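Beta-L-arabinobiosidase (Bacteroides thetaiotaomicron, PDB 5MQR) probably cleaves glycosidic linkages in plant pectin as a multidomain glycoside hydrolase, a beta-L-arabinobiosidase with a sialidase-like region. Local coordinates at residues A[197-209]-A[215-228]. Numbering follows the deposited sequence.
Sequences SFGPIYFIYYNHG and TDYPYFKKSKDREF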
# COMPACT_ATOMS: atom_id res chain seq x y z
N SER A 197 1.93 40.13 15.77
CA SER A 197 2.53 40.79 16.95
C SER A 197 2.55 39.86 18.19
O SER A 197 1.85 38.84 18.25
CB SER A 197 1.82 42.13 17.28
OG SER A 197 0.53 41.93 17.79
N PHE A 198 3.39 40.23 19.14
CA PHE A 198 3.48 39.57 20.44
C PHE A 198 2.89 40.43 21.55
O PHE A 198 2.96 41.66 21.53
CB PHE A 198 4.94 39.28 20.80
CG PHE A 198 5.72 38.53 19.74
CD1 PHE A 198 5.13 37.61 18.90
CD2 PHE A 198 7.10 38.73 19.65
CE1 PHE A 198 5.87 36.94 17.95
CE2 PHE A 198 7.85 38.06 18.72
CZ PHE A 198 7.24 37.16 17.87
N GLY A 199 2.32 39.76 22.55
CA GLY A 199 1.95 40.41 23.80
C GLY A 199 3.14 40.54 24.72
O GLY A 199 4.25 40.11 24.38
N PRO A 200 2.92 41.14 25.91
CA PRO A 200 4.08 41.29 26.79
C PRO A 200 4.54 39.96 27.38
O PRO A 200 3.79 38.98 27.40
CB PRO A 200 3.61 42.28 27.87
CG PRO A 200 2.32 42.87 27.36
CD PRO A 200 1.74 41.86 26.42
N ILE A 201 5.81 39.93 27.79
CA ILE A 201 6.39 38.78 28.44
C ILE A 201 6.02 38.78 29.91
O ILE A 201 6.13 39.80 30.58
CB ILE A 201 7.93 38.75 28.32
CG1 ILE A 201 8.34 38.69 26.84
CG2 ILE A 201 8.50 37.53 29.06
CD1 ILE A 201 9.80 38.98 26.60
N TYR A 202 5.56 37.63 30.40
CA TYR A 202 5.36 37.43 31.82
C TYR A 202 6.02 36.13 32.29
O TYR A 202 6.25 35.21 31.51
CB TYR A 202 3.87 37.37 32.16
CG TYR A 202 3.05 38.56 31.76
CD1 TYR A 202 2.49 38.65 30.48
CD2 TYR A 202 2.79 39.59 32.66
CE1 TYR A 202 1.72 39.75 30.10
CE2 TYR A 202 2.02 40.68 32.29
CZ TYR A 202 1.49 40.75 31.01
OH TYR A 202 0.73 41.83 30.66
N PHE A 203 6.30 36.09 33.59
CA PHE A 203 6.66 34.86 34.25
C PHE A 203 5.41 34.06 34.61
O PHE A 203 4.44 34.59 35.16
CB PHE A 203 7.45 35.13 35.52
CG PHE A 203 8.91 35.31 35.29
CD1 PHE A 203 9.75 34.21 35.30
CD2 PHE A 203 9.43 36.57 35.06
CE1 PHE A 203 11.10 34.36 35.09
CE2 PHE A 203 10.78 36.73 34.85
CZ PHE A 203 11.62 35.63 34.87
N ILE A 204 5.46 32.78 34.30
CA ILE A 204 4.45 31.82 34.69
C ILE A 204 4.93 30.92 35.87
O ILE A 204 4.10 30.37 36.61
CB ILE A 204 3.99 31.00 33.47
CG1 ILE A 204 2.70 30.23 33.78
CG2 ILE A 204 5.06 30.03 33.00
CD1 ILE A 204 2.01 29.60 32.56
N TYR A 205 6.25 30.76 36.03
CA TYR A 205 6.81 29.97 37.11
C TYR A 205 8.13 30.58 37.58
O TYR A 205 8.95 31.00 36.76
CB TYR A 205 7.04 28.53 36.63
CG TYR A 205 7.72 27.64 37.64
CD1 TYR A 205 6.98 26.93 38.60
CD2 TYR A 205 9.12 27.52 37.66
CE1 TYR A 205 7.61 26.10 39.53
CE2 TYR A 205 9.77 26.70 38.59
CZ TYR A 205 9.02 25.98 39.53
OH TYR A 205 9.67 25.18 40.46
N TYR A 206 8.31 30.65 38.90
CA TYR A 206 9.57 31.08 39.50
C TYR A 206 10.26 29.90 40.15
O TYR A 206 9.63 29.14 40.91
CB TYR A 206 9.36 32.13 40.56
CG TYR A 206 8.74 33.41 40.05
CD1 TYR A 206 9.50 34.32 39.30
CD2 TYR A 206 7.41 33.71 40.31
CE1 TYR A 206 8.94 35.51 38.84
CE2 TYR A 206 6.85 34.90 39.86
CZ TYR A 206 7.61 35.79 39.12
OH TYR A 206 7.03 36.95 38.67
N ASN A 207 11.55 29.75 39.86
CA ASN A 207 12.39 28.84 40.62
C ASN A 207 12.60 29.43 42.01
O ASN A 207 12.47 30.65 42.20
CB ASN A 207 13.72 28.59 39.91
CG ASN A 207 13.59 27.66 38.72
OD1 ASN A 207 13.61 28.09 37.57
ND2 ASN A 207 13.48 26.38 38.98
N HIS A 208 12.91 28.57 42.97
CA HIS A 208 13.04 28.96 44.38
C HIS A 208 14.00 30.12 44.53
O HIS A 208 15.05 30.15 43.89
CB HIS A 208 13.50 27.78 45.27
CG HIS A 208 14.88 27.27 44.94
ND1 HIS A 208 16.03 27.79 45.50
CD2 HIS A 208 15.28 26.29 44.09
CE1 HIS A 208 17.08 27.15 45.00
NE2 HIS A 208 16.64 26.24 44.15
N GLY A 209 13.61 31.10 45.33
CA GLY A 209 14.45 32.27 45.55
C GLY A 209 14.14 33.41 44.61
O GLY A 209 14.49 34.54 44.92
N THR A 215 12.70 39.82 39.72
CA THR A 215 12.68 39.43 38.32
C THR A 215 12.25 40.61 37.44
O THR A 215 11.64 41.57 37.92
CB THR A 215 11.75 38.23 38.08
OG1 THR A 215 10.47 38.47 38.67
CG2 THR A 215 12.35 36.98 38.67
N ASP A 216 12.57 40.52 36.15
CA ASP A 216 12.51 41.65 35.22
C ASP A 216 11.30 41.65 34.28
O ASP A 216 11.24 42.47 33.38
CB ASP A 216 13.80 41.70 34.41
CG ASP A 216 15.03 41.91 35.28
OD1 ASP A 216 14.93 42.63 36.29
OD2 ASP A 216 16.11 41.37 34.95
N TYR A 217 10.37 40.73 34.48
CA TYR A 217 9.08 40.76 33.79
C TYR A 217 8.00 40.48 34.83
O TYR A 217 8.25 39.75 35.77
CB TYR A 217 9.00 39.68 32.69
CG TYR A 217 9.99 39.86 31.57
CD1 TYR A 217 9.97 41.00 30.76
CD2 TYR A 217 10.94 38.88 31.30
CE1 TYR A 217 10.89 41.17 29.72
CE2 TYR A 217 11.85 39.03 30.26
CZ TYR A 217 11.84 40.17 29.47
OH TYR A 217 12.76 40.29 28.44
N PRO A 218 6.80 41.05 34.67
CA PRO A 218 5.80 40.80 35.71
C PRO A 218 5.23 39.38 35.69
O PRO A 218 5.38 38.63 34.72
CB PRO A 218 4.72 41.87 35.46
CG PRO A 218 4.94 42.35 34.06
CD PRO A 218 6.37 42.09 33.70
N TYR A 219 4.62 39.02 36.81
CA TYR A 219 3.93 37.75 36.94
C TYR A 219 2.67 37.75 36.07
O TYR A 219 2.00 38.78 35.93
CB TYR A 219 3.59 37.53 38.40
CG TYR A 219 3.02 36.18 38.75
CD1 TYR A 219 3.70 35.01 38.45
CD2 TYR A 219 1.82 36.09 39.45
CE1 TYR A 219 3.18 33.79 38.80
CE2 TYR A 219 1.29 34.88 39.81
CZ TYR A 219 1.97 33.73 39.49
OH TYR A 219 1.41 32.53 39.85
N PHE A 220 2.35 36.61 35.49
CA PHE A 220 1.30 36.54 34.48
C PHE A 220 -0.07 37.02 34.99
O PHE A 220 -0.86 37.54 34.22
CB PHE A 220 1.19 35.14 33.85
CG PHE A 220 0.45 34.13 34.70
CD1 PHE A 220 1.11 33.39 35.67
CD2 PHE A 220 -0.91 33.90 34.49
CE1 PHE A 220 0.43 32.45 36.43
CE2 PHE A 220 -1.60 32.95 35.24
CZ PHE A 220 -0.93 32.23 36.22
N LYS A 221 -0.33 36.87 36.29
CA LYS A 221 -1.59 37.30 36.85
C LYS A 221 -1.75 38.83 36.87
O LYS A 221 -2.83 39.31 37.16
CB LYS A 221 -1.80 36.73 38.26
CG LYS A 221 -2.00 35.21 38.31
CD LYS A 221 -2.67 34.80 39.63
CE LYS A 221 -2.12 33.52 40.26
NZ LYS A 221 -2.90 32.30 39.97
N LYS A 222 -0.70 39.59 36.57
CA LYS A 222 -0.82 41.04 36.56
C LYS A 222 -1.38 41.58 35.26
O LYS A 222 -1.78 42.75 35.21
CB LYS A 222 0.53 41.71 36.83
CG LYS A 222 1.14 41.32 38.17
CD LYS A 222 0.46 41.99 39.35
CE LYS A 222 0.14 40.98 40.45
NZ LYS A 222 0.00 41.69 41.74
N SER A 223 -1.41 40.76 34.21
CA SER A 223 -2.04 41.16 32.95
C SER A 223 -3.49 41.53 33.18
O SER A 223 -4.20 40.85 33.90
CB SER A 223 -1.99 40.04 31.92
OG SER A 223 -2.57 40.43 30.69
N LYS A 224 -3.93 42.60 32.52
CA LYS A 224 -5.34 42.99 32.51
C LYS A 224 -6.17 42.27 31.44
O LYS A 224 -7.36 42.52 31.31
CB LYS A 224 -5.44 44.49 32.31
CG LYS A 224 -4.86 45.27 33.47
CD LYS A 224 -4.16 46.52 32.97
CE LYS A 224 -4.17 47.59 34.05
NZ LYS A 224 -3.67 48.88 33.49
N ASP A 225 -5.52 41.37 30.70
CA ASP A 225 -6.19 40.55 29.70
C ASP A 225 -6.64 39.25 30.40
O ASP A 225 -5.88 38.31 30.55
CB ASP A 225 -5.22 40.33 28.54
CG ASP A 225 -5.85 39.68 27.34
OD1 ASP A 225 -6.80 38.88 27.46
OD2 ASP A 225 -5.32 39.95 26.23
N ARG A 226 -7.89 39.22 30.83
CA ARG A 226 -8.45 38.10 31.59
C ARG A 226 -8.29 36.78 30.89
O ARG A 226 -8.02 35.77 31.53
CB ARG A 226 -9.94 38.30 31.89
CG ARG A 226 -10.23 39.33 32.97
CD ARG A 226 -11.69 39.26 33.41
NE ARG A 226 -12.00 40.14 34.54
CZ ARG A 226 -13.10 40.04 35.32
NH1 ARG A 226 -14.03 39.08 35.13
NH2 ARG A 226 -13.28 40.92 36.33
N GLU A 227 -8.50 36.78 29.58
CA GLU A 227 -8.44 35.56 28.78
C GLU A 227 -7.02 35.03 28.60
O GLU A 227 -6.83 33.83 28.49
CB GLU A 227 -9.14 35.75 27.42
CG GLU A 227 -10.65 35.91 27.54
CD GLU A 227 -11.35 34.71 28.18
OE1 GLU A 227 -11.09 33.56 27.74
OE2 GLU A 227 -12.14 34.94 29.11
N PHE A 228 -6.04 35.93 28.57
CA PHE A 228 -4.63 35.54 28.61
C PHE A 228 -4.30 34.86 29.95
O PHE A 228 -3.68 33.82 29.96
CB PHE A 228 -3.72 36.75 28.36
CG PHE A 228 -2.29 36.48 28.64
CD1 PHE A 228 -1.52 35.80 27.72
CD2 PHE A 228 -1.71 36.87 29.85
CE1 PHE A 228 -0.18 35.53 27.98
CE2 PHE A 228 -0.38 36.61 30.12
CZ PHE A 228 0.38 35.94 29.18
O HOH W 1 -1.05 41.48 28.78
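Tyr202 meets Pro218, Phe220, Ser223 and Phe228 at the outer strand 202-206 of a four-stranded antiparallel sheet in the N-terminal beta-propeller region. Its CG lies anti to its carbonyl carbon (chi1 -57°). This carries the ring along 215-228, with CD2 3.8 Å from Pro218 CG. The ring of Phe228 lies obliquely to it, planes at 41°, and Tyr202 CD1 is 3.5 Å from Phe228 CE2. At the far end a water joins the hydroxyls, 2.6 Å from Tyr202 OH and 2.7 Å from Ser223 OG. Ser223 OG also accepts from Asp225 N in an ST turn, and Asp225 N-caps the helix that begins at Arg226.

Ile201 lays CG2 over one face of the Tyr217 ring, a CH-pi contact 3.8 Å from the centroid. Phe203 comes to the edge of that ring with CE2, while Thr215 CG2 sits over a face of Phe203. The Tyr206 and Tyr219 rings are tilted by only 27° but offset, meeting mainly through Tyr206 CE2 and Tyr219 CD1.

Two backbone bonds fix the register: Phe203 N gives to Pro218 O at 2.9 Å, and Phe203 O accepts from Phe220 N. Phe203 and Tyr219 thus form a single bridge. Tyr206 OH is buried and has no hydrogen-bond partner in the model. The chemistry is mainly aromatic and apolar, which implies that the loop is held against the sheet edge largely by ring and aliphatic contacts spread on and around a single backbone bridge.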